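Local structure of Pgp2 (Campylobacter jejuni subsp. jejuni, 6XJ6) at residues 181-186 / 196-201; 201-206 / 272-277; 7-12 / 175-180. The protein acts as an LD-carboxypeptidase that trims cell-wall peptidoglycan, which a pocket on its accessory NTF2 domain binds to direct the helical shape of the cell. All coordinates share one frame; numbering follows the deposited sequence. Where two conformers were deposited one is given.

Contact 1. Residues 181-186 / 196-201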
loop_
_atom_site.group_PDB
_atom_site.type_symbol
_atom_site.label_atom_id
_atom_site.label_comp_id
_atom_site.label_asym_id
_atom_site.label_seq_id
_atom_site.Cartn_x
_atom_site.Cartn_y
_atom_site.Cartn_z
ATOM N N PHE A 181 -4.300 8.245 -15.420
ATOM C CA PHE A 181 -4.547 9.547 -16.030
ATOM C C PHE A 181 -5.740 9.520 -16.978
ATOM O O PHE A 181 -6.369 10.561 -17.203
ATOM C CB PHE A 181 -3.266 10.074 -16.683
ATOM C CG PHE A 181 -2.319 10.651 -15.685
ATOM C CD1 PHE A 181 -2.452 11.964 -15.272
ATOM C CD2 PHE A 181 -1.351 9.866 -15.096
ATOM C CE1 PHE A 181 -1.613 12.494 -14.318
ATOM C CE2 PHE A 181 -0.508 10.390 -14.135
ATOM C CZ PHE A 181 -0.640 11.708 -13.748
ATOM N N THR A 182 -6.076 8.348 -17.524
ATOM C CA THR A 182 -7.291 8.214 -18.319
ATOM C C THR A 182 -8.520 8.306 -17.428
ATOM O O THR A 182 -9.513 8.956 -17.783
ATOM C CB THR A 182 -7.266 6.876 -19.063
ATOM O OG1 THR A 182 -6.099 6.814 -19.901
ATOM C CG2 THR A 182 -8.519 6.700 -19.925
ATOM N N TRP A 183 -8.458 7.666 -16.261
ATOM C CA TRP A 183 -9.515 7.786 -15.263
ATOM C C TRP A 183 -9.652 9.227 -14.783
ATOM O O TRP A 183 -10.769 9.744 -14.656
ATOM C CB TRP A 183 -9.169 6.828 -14.122
ATOM C CG TRP A 183 -9.919 6.950 -12.818
ATOM C CD1 TRP A 183 -11.170 6.481 -12.533
ATOM C CD2 TRP A 183 -9.417 7.513 -11.606
ATOM N NE1 TRP A 183 -11.485 6.745 -11.225
ATOM C CE2 TRP A 183 -10.422 7.377 -10.632
ATOM C CE3 TRP A 183 -8.213 8.127 -11.252
ATOM C CZ2 TRP A 183 -10.261 7.831 -9.324
ATOM C CZ3 TRP A 183 -8.056 8.586 -9.960
ATOM C CH2 TRP A 183 -9.076 8.436 -9.009
ATOM N N LYS A 184 -8.523 9.900 -14.542
ATOM C CA LYS A 184 -8.544 11.309 -14.158
ATOM C C LYS A 184 -9.247 12.157 -15.212
ATOM O O LYS A 184 -10.068 13.025 -14.884
ATOM C CB LYS A 184 -7.108 11.798 -13.957
ATOM C CG LYS A 184 -6.968 13.267 -13.588
ATOM C CD LYS A 184 -5.499 13.648 -13.487
ATOM C CE LYS A 184 -5.303 15.124 -13.236
ATOM N NZ LYS A 184 -5.729 15.955 -14.398
ATOM N N LEU A 185 -8.928 11.931 -16.487
ATOM C CA LEU A 185 -9.547 12.719 -17.546
ATOM C C LEU A 185 -11.048 12.471 -17.604
ATOM O O LEU A 185 -11.832 13.400 -17.838
ATOM C CB LEU A 185 -8.902 12.382 -18.892
ATOM C CG LEU A 185 -9.452 13.162 -20.090
ATOM C CD1 LEU A 185 -9.181 14.650 -19.925
ATOM C CD2 LEU A 185 -8.850 12.661 -21.388
ATOM N N ALA A 186 -11.465 11.222 -17.405
ATOM C CA ALA A 186 -12.891 10.910 -17.410
ATOM C C ALA A 186 -13.617 11.660 -16.300
ATOM O O ALA A 186 -14.699 12.218 -16.521
ATOM C CB ALA A 186 -13.089 9.403 -17.259
ATOM N N LEU A 196 -16.524 4.860 -14.974
ATOM C CA LEU A 196 -16.987 3.627 -14.349
ATOM C C LEU A 196 -16.274 2.388 -14.870
ATOM O O LEU A 196 -16.238 1.372 -14.170
ATOM C CB LEU A 196 -18.495 3.469 -14.543
ATOM C CG LEU A 196 -19.374 4.491 -13.826
ATOM C CD1 LEU A 196 -20.826 4.323 -14.236
ATOM C CD2 LEU A 196 -19.224 4.355 -12.315
ATOM N N SER A 197 -15.704 2.439 -16.073
ATOM C CA SER A 197 -14.987 1.284 -16.604
ATOM C C SER A 197 -13.764 0.917 -15.772
ATOM O O SER A 197 -13.221 -0.179 -15.951
ATOM C CB SER A 197 -14.554 1.550 -18.048
ATOM O OG SER A 197 -13.448 2.434 -18.107
ATOM N N PHE A 198 -13.313 1.794 -14.881
ATOM C CA PHE A 198 -12.140 1.526 -14.065
ATOM C C PHE A 198 -12.483 0.948 -12.702
ATOM O O PHE A 198 -11.595 0.824 -11.858
ATOM C CB PHE A 198 -11.301 2.795 -13.906
ATOM C CG PHE A 198 -10.647 3.234 -15.180
ATOM C CD1 PHE A 198 -11.157 4.291 -15.905
ATOM C CD2 PHE A 198 -9.538 2.565 -15.664
ATOM C CE1 PHE A 198 -10.561 4.688 -17.078
ATOM C CE2 PHE A 198 -8.936 2.955 -16.842
ATOM C CZ PHE A 198 -9.451 4.017 -17.554
ATOM N N TYR A 199 -13.739 0.579 -12.476
ATOM C CA TYR A 199 -14.162 -0.045 -11.231
ATOM C C TYR A 199 -14.577 -1.482 -11.504
ATOM O O TYR A 199 -15.156 -1.782 -12.552
ATOM C CB TYR A 199 -15.301 0.749 -10.581
ATOM C CG TYR A 199 -14.828 2.122 -10.155
ATOM C CD1 TYR A 199 -14.374 2.359 -8.867
ATOM C CD2 TYR A 199 -14.806 3.175 -11.058
ATOM C CE1 TYR A 199 -13.914 3.607 -8.485
ATOM C CE2 TYR A 199 -14.347 4.421 -10.689
ATOM C CZ TYR A 199 -13.907 4.640 -9.409
ATOM O OH TYR A 199 -13.443 5.881 -9.046
ATOM N N ASP A 200 -14.232 -2.372 -10.575
ATOM C CA ASP A 200 -14.547 -3.789 -10.727
ATOM C C ASP A 200 -15.993 -4.010 -10.312
ATOM O O ASP A 200 -16.332 -3.927 -9.128
ATOM C CB ASP A 200 -13.607 -4.655 -9.896
ATOM C CG ASP A 200 -13.894 -6.134 -10.066
ATOM O OD1 ASP A 200 -14.933 -6.597 -9.554
ATOM O OD2 ASP A 200 -13.110 -6.823 -10.748
ATOM N N GLU A 201 -16.842 -4.308 -11.291
ATOM C CA GLU A 201 -18.270 -4.433 -11.043
ATOM C C GLU A 201 -18.584 -5.466 -9.973
ATOM O O GLU A 201 -19.642 -5.387 -9.341
ATOM C CB GLU A 201 -18.970 -4.807 -12.348
ATOM C CG GLU A 201 -20.483 -4.803 -12.268
ATOM C CD GLU A 201 -21.134 -4.959 -13.627
ATOM O OE1 GLU A 201 -22.159 -5.667 -13.719
ATOM O OE2 GLU A 201 -20.612 -4.379 -14.605
#
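Helix 170-188 and the type I turn Leu-196 to Tyr-199 come closest at Trp-183 and Phe-198, whose CA atoms are 6.9 Å apart; the turn is closed by Tyr-199 N to Leu-196 O. Trp-183 CB sits over one face of the Phe-198 ring as a CH-pi contact, 4.0 Å from its centroid and 24° off the normal, while Ser-197 OG lies over the opposite face. Thr-182 meets the same ring at its edge, CG2 to Phe-198 CZ 3.7 Å; CG2 stands anti to the helix backbone N, and OG1 is turned back to Ala-178 O. With CG of Trp-183 anti to its own N (chi1 167°), the indole extends past Phe-198 to Tyr-199. There NE1 donates to Tyr-199 OH at 3.1 Å with an N-H...O angle of 150°, the oxygen lying close to the indole plane. The phenol also bonds Glu-286 OE1, so its oxygen is held by two partners. Strand 281-283 completes the packing through Ile-283 on Trp-183 and Tyr-199 and Met-281 on Phe-198. Trp-183, Phe-198 and Tyr-199 form a buried aromatic cluster between the long first helix of the NTF2-like domain and the segment following its second.

Contact 2. Residues 201-206 / 272-277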
loop_
_atom_site.group_PDB
_atom_site.type_symbol
_atom_site.label_atom_id
_atom_site.label_comp_id
_atom_site.label_asym_id
_atom_site.label_seq_id
_atom_site.Cartn_x
_atom_site.Cartn_y
_atom_site.Cartn_z
ATOM N N GLU A 201 -16.842 -4.308 -11.291
ATOM C CA GLU A 201 -18.270 -4.433 -11.043
ATOM C C GLU A 201 -18.584 -5.466 -9.973
ATOM O O GLU A 201 -19.642 -5.387 -9.341
ATOM C CB GLU A 201 -18.970 -4.807 -12.348
ATOM C CG GLU A 201 -20.483 -4.803 -12.268
ATOM C CD GLU A 201 -21.134 -4.959 -13.627
ATOM O OE1 GLU A 201 -22.159 -5.667 -13.719
ATOM O OE2 GLU A 201 -20.612 -4.379 -14.605
ATOM N N GLN A 202 -17.693 -6.428 -9.750
ATOM C CA GLN A 202 -17.954 -7.495 -8.797
ATOM C C GLN A 202 -17.266 -7.301 -7.453
ATOM O O GLN A 202 -17.823 -7.710 -6.428
ATOM C CB GLN A 202 -17.516 -8.842 -9.383
ATOM C CG GLN A 202 -17.785 -8.980 -10.877
ATOM C CD GLN A 202 -18.100 -10.403 -11.304
ATOM O OE1 GLN A 202 -18.053 -11.336 -10.500
ATOM N NE2 GLN A 202 -18.428 -10.574 -12.580
ATOM N N GLU A 203 -16.092 -6.663 -7.437
ATOM C CA GLU A 203 -15.228 -6.652 -6.268
ATOM C C GLU A 203 -15.027 -5.280 -5.635
ATOM O O GLU A 203 -14.518 -5.213 -4.512
ATOM C CB GLU A 203 -13.850 -7.226 -6.633
ATOM C CG GLU A 203 -13.151 -7.928 -5.491
ATOM C CD GLU A 203 -11.680 -8.158 -5.769
ATOM O OE1 GLU A 203 -11.313 -8.286 -6.956
ATOM O OE2 GLU A 203 -10.892 -8.203 -4.802
ATOM N N PHE A 204 -15.390 -4.193 -6.313
ATOM C CA PHE A 204 -15.276 -2.863 -5.716
ATOM C C PHE A 204 -16.168 -2.779 -4.478
ATOM O O PHE A 204 -17.358 -3.104 -4.532
ATOM C CB PHE A 204 -15.676 -1.801 -6.748
ATOM C CG PHE A 204 -15.633 -0.380 -6.232
ATOM C CD1 PHE A 204 -14.494 0.132 -5.632
ATOM C CD2 PHE A 204 -16.734 0.455 -6.376
ATOM C CE1 PHE A 204 -14.461 1.442 -5.170
ATOM C CE2 PHE A 204 -16.703 1.763 -5.918
ATOM C CZ PHE A 204 -15.568 2.255 -5.312
ATOM N N LYS A 205 -15.585 -2.359 -3.352
ATOM C CA LYS A 205 -16.282 -2.321 -2.075
ATOM C C LYS A 205 -16.089 -0.961 -1.417
ATOM O O LYS A 205 -15.075 -0.287 -1.630
ATOM C CB LYS A 205 -15.784 -3.435 -1.153
ATOM C CG LYS A 205 -16.188 -4.825 -1.615
ATOM C CD LYS A 205 -15.687 -5.902 -0.679
ATOM C CE LYS A 205 -16.006 -7.292 -1.206
ATOM N NZ LYS A 205 -15.010 -7.762 -2.210
ATOM N N ARG A 206 -17.078 -0.568 -0.611
ATOM C CA ARG A 206 -17.150 0.769 -0.035
ATOM C C ARG A 206 -17.611 0.681 1.414
ATOM O O ARG A 206 -18.296 -0.264 1.813
ATOM C CB ARG A 206 -18.154 1.640 -0.800
ATOM C CG ARG A 206 -17.875 1.764 -2.290
ATOM C CD ARG A 206 -19.105 2.246 -3.031
ATOM N NE ARG A 206 -19.722 3.391 -2.370
ATOM C CZ ARG A 206 -19.371 4.656 -2.567
ATOM N NH1 ARG A 206 -18.400 4.965 -3.417
ATOM N NH2 ARG A 206 -19.997 5.622 -1.912
ATOM N N TYR A 272 -6.558 1.185 -4.259
ATOM C CA TYR A 272 -6.125 -0.205 -4.241
ATOM C C TYR A 272 -6.734 -0.847 -5.475
ATOM O O TYR A 272 -7.951 -0.805 -5.654
ATOM C CB TYR A 272 -6.586 -0.898 -2.951
ATOM C CG TYR A 272 -5.920 -0.302 -1.726
ATOM C CD1 TYR A 272 -6.429 0.840 -1.128
ATOM C CD2 TYR A 272 -4.749 -0.840 -1.214
ATOM C CE1 TYR A 272 -5.808 1.419 -0.045
ATOM C CE2 TYR A 272 -4.118 -0.269 -0.114
ATOM C CZ TYR A 272 -4.652 0.861 0.459
ATOM O OH TYR A 272 -4.027 1.446 1.532
ATOM N N VAL A 273 -5.889 -1.394 -6.349
ATOM C CA VAL A 273 -6.329 -1.820 -7.669
ATOM C C VAL A 273 -5.805 -3.213 -7.985
ATOM O O VAL A 273 -4.829 -3.688 -7.408
ATOM C CB VAL A 273 -5.885 -0.829 -8.777
ATOM C CG1 VAL A 273 -6.261 0.604 -8.415
ATOM C CG2 VAL A 273 -4.380 -0.932 -9.053
ATOM N N LYS A 274 -6.476 -3.865 -8.925
ATOM C CA LYS A 274 -5.931 -5.026 -9.602
ATOM C C LYS A 274 -5.815 -4.712 -11.087
ATOM O O LYS A 274 -6.405 -3.751 -11.587
ATOM C CB LYS A 274 -6.809 -6.266 -9.397
ATOM C CG LYS A 274 -8.190 -6.152 -10.005
ATOM C CD LYS A 274 -9.016 -7.396 -9.756
ATOM C CE LYS A 274 -10.428 -7.194 -10.246
ATOM N NZ LYS A 274 -11.317 -8.340 -9.908
ATOM N N ILE A 275 -5.032 -5.524 -11.786
ATOM C CA ILE A 275 -4.969 -5.493 -13.241
ATOM C C ILE A 275 -5.787 -6.668 -13.748
ATOM O O ILE A 275 -5.490 -7.825 -13.421
ATOM C CB ILE A 275 -3.522 -5.566 -13.748
ATOM C CG1 ILE A 275 -2.722 -4.359 -13.262
ATOM C CG2 ILE A 275 -3.516 -5.613 -15.254
ATOM C CD1 ILE A 275 -1.247 -4.441 -13.579
ATOM N N ASP A 276 -6.813 -6.385 -14.546
ATOM C CA ASP A 276 -7.718 -7.438 -14.976
ATOM C C ASP A 276 -7.098 -8.247 -16.117
ATOM O O ASP A 276 -5.977 -7.987 -16.568
ATOM C CB ASP A 276 -9.100 -6.865 -15.298
ATOM C CG ASP A 276 -9.146 -6.081 -16.606
ATOM O OD1 ASP A 276 -8.145 -6.039 -17.355
ATOM O OD2 ASP A 276 -10.214 -5.496 -16.882
ATOM N N SER A 277 -7.836 -9.258 -16.578
ATOM C CA SER A 277 -7.315 -10.167 -17.591
ATOM C C SER A 277 -7.004 -9.459 -18.903
ATOM O O SER A 277 -6.230 -9.987 -19.709
ATOM C CB SER A 277 -8.312 -11.299 -17.840
ATOM O OG SER A 277 -9.529 -10.801 -18.369
#
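Lys-274 NZ donates to Glu-203 OE1 at 3.0 Å, and this salt bridge is the one direct tie between the loop 201-206 and the end of strand 263-275. The ammonium meets the carboxylate oxygen end-on, nearly in line with the CD-OE1 bond. The last methylenes of the lysine run past the same oxygen, with Lys-274 CE 3.6 Å and CD 3.7 Å from Glu-203 OE1. Both side chains have to be long to meet, because the CA atoms of Glu-203 and Lys-274 are 10.0 Å apart. Lys-274 CG lies between its backbone N and carbonyl carbon (chi1 64°), and from there the chain is fully extended; Glu-203 is likewise stretched beyond CG. Glu-203 has a second conformer, so the bond may not be permanently occupied. Asp-200 OD2 also forms a salt bridge with Lys-274 NZ, so two carboxylates flank one ammonium, probably favouring its charged form, and Asp-200 positions Glu-203 as well, its OD1 accepting a hydrogen bond from the backbone N of Glu-203. The strand belongs to the curled antiparallel sheet of the NTF2-like domain: Lys-274 pairs through its backbone with Lys-282, and its neighbours Val-273 and Ile-275 send their side chains to Leu-176 of helix 170-188. Further along the loop, Lys-205 NZ makes a weak bond to Glu-203 O, 3.5 Å. Phe-204, the residue between them, meets Tyr-199 and Phe-215 edge-to-face, which ties the loop to the end of the turn 196-199 before it and to helix 212-223 after it.

Contact 3. Residues 7-12 / 175-180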
loop_
_atom_site.group_PDB
_atom_site.type_symbol
_atom_site.label_atom_id
_atom_site.label_comp_id
_atom_site.label_asym_id
_atom_site.label_seq_id
_atom_site.Cartn_x
_atom_site.Cartn_y
_atom_site.Cartn_z
ATOM N N ASP A 7 3.448 3.971 -23.189
ATOM C CA ASP A 7 4.838 4.061 -23.614
ATOM C C ASP A 7 5.513 5.329 -23.117
ATOM O O ASP A 7 6.744 5.358 -23.000
ATOM C CB ASP A 7 4.940 3.955 -25.133
ATOM C CG ASP A 7 4.689 2.542 -25.634
ATOM O OD1 ASP A 7 4.293 1.670 -24.826
ATOM O OD2 ASP A 7 4.891 2.302 -26.836
ATOM N N PHE A 8 4.745 6.379 -22.826
ATOM C CA PHE A 8 5.337 7.537 -22.176
ATOM C C PHE A 8 5.904 7.140 -20.822
ATOM O O PHE A 8 7.041 7.481 -20.478
ATOM C CB PHE A 8 4.299 8.645 -22.018
ATOM C CG PHE A 8 4.728 9.731 -21.074
ATOM C CD1 PHE A 8 5.622 10.706 -21.476
ATOM C CD2 PHE A 8 4.250 9.766 -19.780
ATOM C CE1 PHE A 8 6.018 11.698 -20.603
ATOM C CE2 PHE A 8 4.647 10.751 -18.906
ATOM C CZ PHE A 8 5.529 11.717 -19.318
ATOM N N TRP A 9 5.121 6.393 -20.045
ATOM C CA TRP A 9 5.578 5.977 -18.728
ATOM C C TRP A 9 6.715 4.969 -18.819
ATOM O O TRP A 9 7.627 4.990 -17.989
ATOM C CB TRP A 9 4.398 5.436 -17.931
ATOM C CG TRP A 9 3.444 6.518 -17.625
ATOM C CD1 TRP A 9 2.186 6.684 -18.130
ATOM C CD2 TRP A 9 3.679 7.625 -16.751
ATOM N NE1 TRP A 9 1.622 7.828 -17.618
ATOM C CE2 TRP A 9 2.520 8.423 -16.766
ATOM C CE3 TRP A 9 4.758 8.016 -15.953
ATOM C CZ2 TRP A 9 2.409 9.586 -16.010
ATOM C CZ3 TRP A 9 4.648 9.172 -15.211
ATOM C CH2 TRP A 9 3.481 9.941 -15.241
ATOM N N LEU A 10 6.696 4.087 -19.821
ATOM C CA LEU A 10 7.838 3.200 -20.008
ATOM C C LEU A 10 9.114 4.006 -20.194
ATOM O O LEU A 10 10.156 3.676 -19.619
ATOM C CB LEU A 10 7.614 2.275 -21.203
ATOM C CG LEU A 10 6.586 1.156 -21.034
ATOM C CD1 LEU A 10 6.410 0.419 -22.349
ATOM C CD2 LEU A 10 6.991 0.196 -19.925
ATOM N N SER A 11 9.037 5.083 -20.977
ATOM C CA SER A 11 10.201 5.933 -21.200
ATOM C C SER A 11 10.630 6.626 -19.913
ATOM O O SER A 11 11.828 6.714 -19.617
ATOM C CB SER A 11 9.884 6.958 -22.290
ATOM O OG SER A 11 10.957 7.858 -22.466
ATOM N N GLU A 12 9.663 7.117 -19.130
ATOM C CA GLU A 12 9.989 7.780 -17.874
ATOM C C GLU A 12 10.647 6.816 -16.897
ATOM O O GLU A 12 11.602 7.183 -16.200
ATOM C CB GLU A 12 8.721 8.368 -17.253
ATOM C CG GLU A 12 8.064 9.445 -18.088
ATOM C CD GLU A 12 8.942 10.668 -18.249
ATOM O OE1 GLU A 12 9.119 11.406 -17.259
ATOM O OE2 GLU A 12 9.463 10.884 -19.363
ATOM N N SER A 175 1.340 0.730 -17.542
ATOM C CA SER A 175 -0.056 0.631 -17.948
ATOM C C SER A 175 -0.976 1.217 -16.883
ATOM O O SER A 175 -1.960 1.893 -17.207
ATOM C CB SER A 175 -0.426 -0.817 -18.265
ATOM O OG SER A 175 -0.498 -1.608 -17.092
ATOM N N LEU A 176 -0.665 0.984 -15.606
ATOM C CA LEU A 176 -1.507 1.526 -14.547
ATOM C C LEU A 176 -1.446 3.047 -14.510
ATOM O O LEU A 176 -2.465 3.707 -14.278
ATOM C CB LEU A 176 -1.112 0.935 -13.194
ATOM C CG LEU A 176 -1.590 -0.492 -12.919
ATOM C CD1 LEU A 176 -0.999 -0.982 -11.614
ATOM C CD2 LEU A 176 -3.112 -0.584 -12.875
ATOM N N LEU A 177 -0.267 3.627 -14.732
ATOM C CA LEU A 177 -0.167 5.082 -14.756
ATOM C C LEU A 177 -0.966 5.668 -15.911
ATOM O O LEU A 177 -1.634 6.698 -15.756
ATOM C CB LEU A 177 1.294 5.510 -14.834
ATOM C CG LEU A 177 2.042 5.411 -13.508
ATOM C CD1 LEU A 177 3.537 5.456 -13.709
ATOM C CD2 LEU A 177 1.605 6.543 -12.594
ATOM N N ALA A 178 -0.912 5.028 -17.079
ATOM C CA ALA A 178 -1.733 5.484 -18.192
ATOM C C ALA A 178 -3.215 5.371 -17.856
ATOM O O ALA A 178 -4.000 6.274 -18.171
ATOM C CB ALA A 178 -1.392 4.688 -19.446
ATOM N N ASP A 179 -3.618 4.272 -17.206
ATOM C CA ASP A 179 -5.008 4.128 -16.785
ATOM C C ASP A 179 -5.386 5.190 -15.760
ATOM O O ASP A 179 -6.484 5.759 -15.816
ATOM C CB ASP A 179 -5.235 2.741 -16.187
ATOM C CG ASP A 179 -5.257 1.640 -17.226
ATOM O OD1 ASP A 179 -5.416 1.939 -18.429
ATOM O OD2 ASP A 179 -5.133 0.459 -16.822
ATOM N N LEU A 180 -4.492 5.456 -14.805
ATOM C CA LEU A 180 -4.754 6.475 -13.792
ATOM C C LEU A 180 -5.094 7.817 -14.431
ATOM O O LEU A 180 -6.047 8.488 -14.022
ATOM C CB LEU A 180 -3.533 6.615 -12.887
ATOM C CG LEU A 180 -3.638 7.639 -11.755
ATOM C CD1 LEU A 180 -4.616 7.166 -10.694
ATOM C CD2 LEU A 180 -2.276 7.891 -11.153
#
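The N-terminal helix 6-13 crosses over helix 170-188, the long helix that opens the NTF2-like domain; Trp-9 and Leu-177 are the facing pair, their CA atoms 7.0 Å apart. Leu-177 CB stands almost straight above the five-membered ring of Trp-9, 3.5 Å from its centroid and only 3° off the normal, a CH-pi contact over the face. The leucine then runs on over the indole, so that CD1 reaches the benzo part, 3.6 Å from Trp-9 CE3. In Leu-177 the first torsion (chi1 -77°) leaves CG anti to the carbonyl carbon, and this carries CD1 across to the benzo ring. Ala-178 adds a lesser contact: its backbone N is 3.7 Å and its CB 4.3 Å from Trp-9 CD1. The other indole face is covered from within helix 6-13 by Phe-8 CD2, 3.7 Å above the plane and over its centre, so Leu-177 CB and the rim of Phe-8 cover opposite faces of the indole. Trp-9 NE1 donates to the backbone O of His-3, probably a vector-derived residue, whose side chain also meets both aromatic rings. The buried indole N-H is therefore satisfied in this construct, which should help fix how the ring is rotated. Leu-10 and Trp-9 extend the interface to Ala-174, one turn back on the longer helix. On its far side Leu-177 touches Ile-236 and Ile-238 of strand 232-240, while Leu-176 and Leu-180 reach other strands of the same sheet. Helix 170-188 packs on the curved sheet in this way, as in NTF2-like folds, and in this protein the N-terminal helix covers its other side through Trp-9.

Helix 170-188 serves both contact 1 and contact 3, which are buried and rest on aromatic rings. Contact 3 is wholly apolar across its segments, whereas contact 1 adds a hydrogen bond. Contact 2 lies at the surface and is purely ionic. The three are continuous: Phe-181 CE2 packs 3.6 Å from Trp-9 CZ2 to join contacts 1 and 3, and contacts 1 and 2 share Glu-201 and adjoin through one salt bridge and one aromatic pair. Contacts 2 and 3 meet where Leu-176 packs on Ile-275 and Val-273. Contacts 1 and 2 fasten successive parts of one loop within the NTF2-like domain; contact 3 brings the distant N-terminal helix to it.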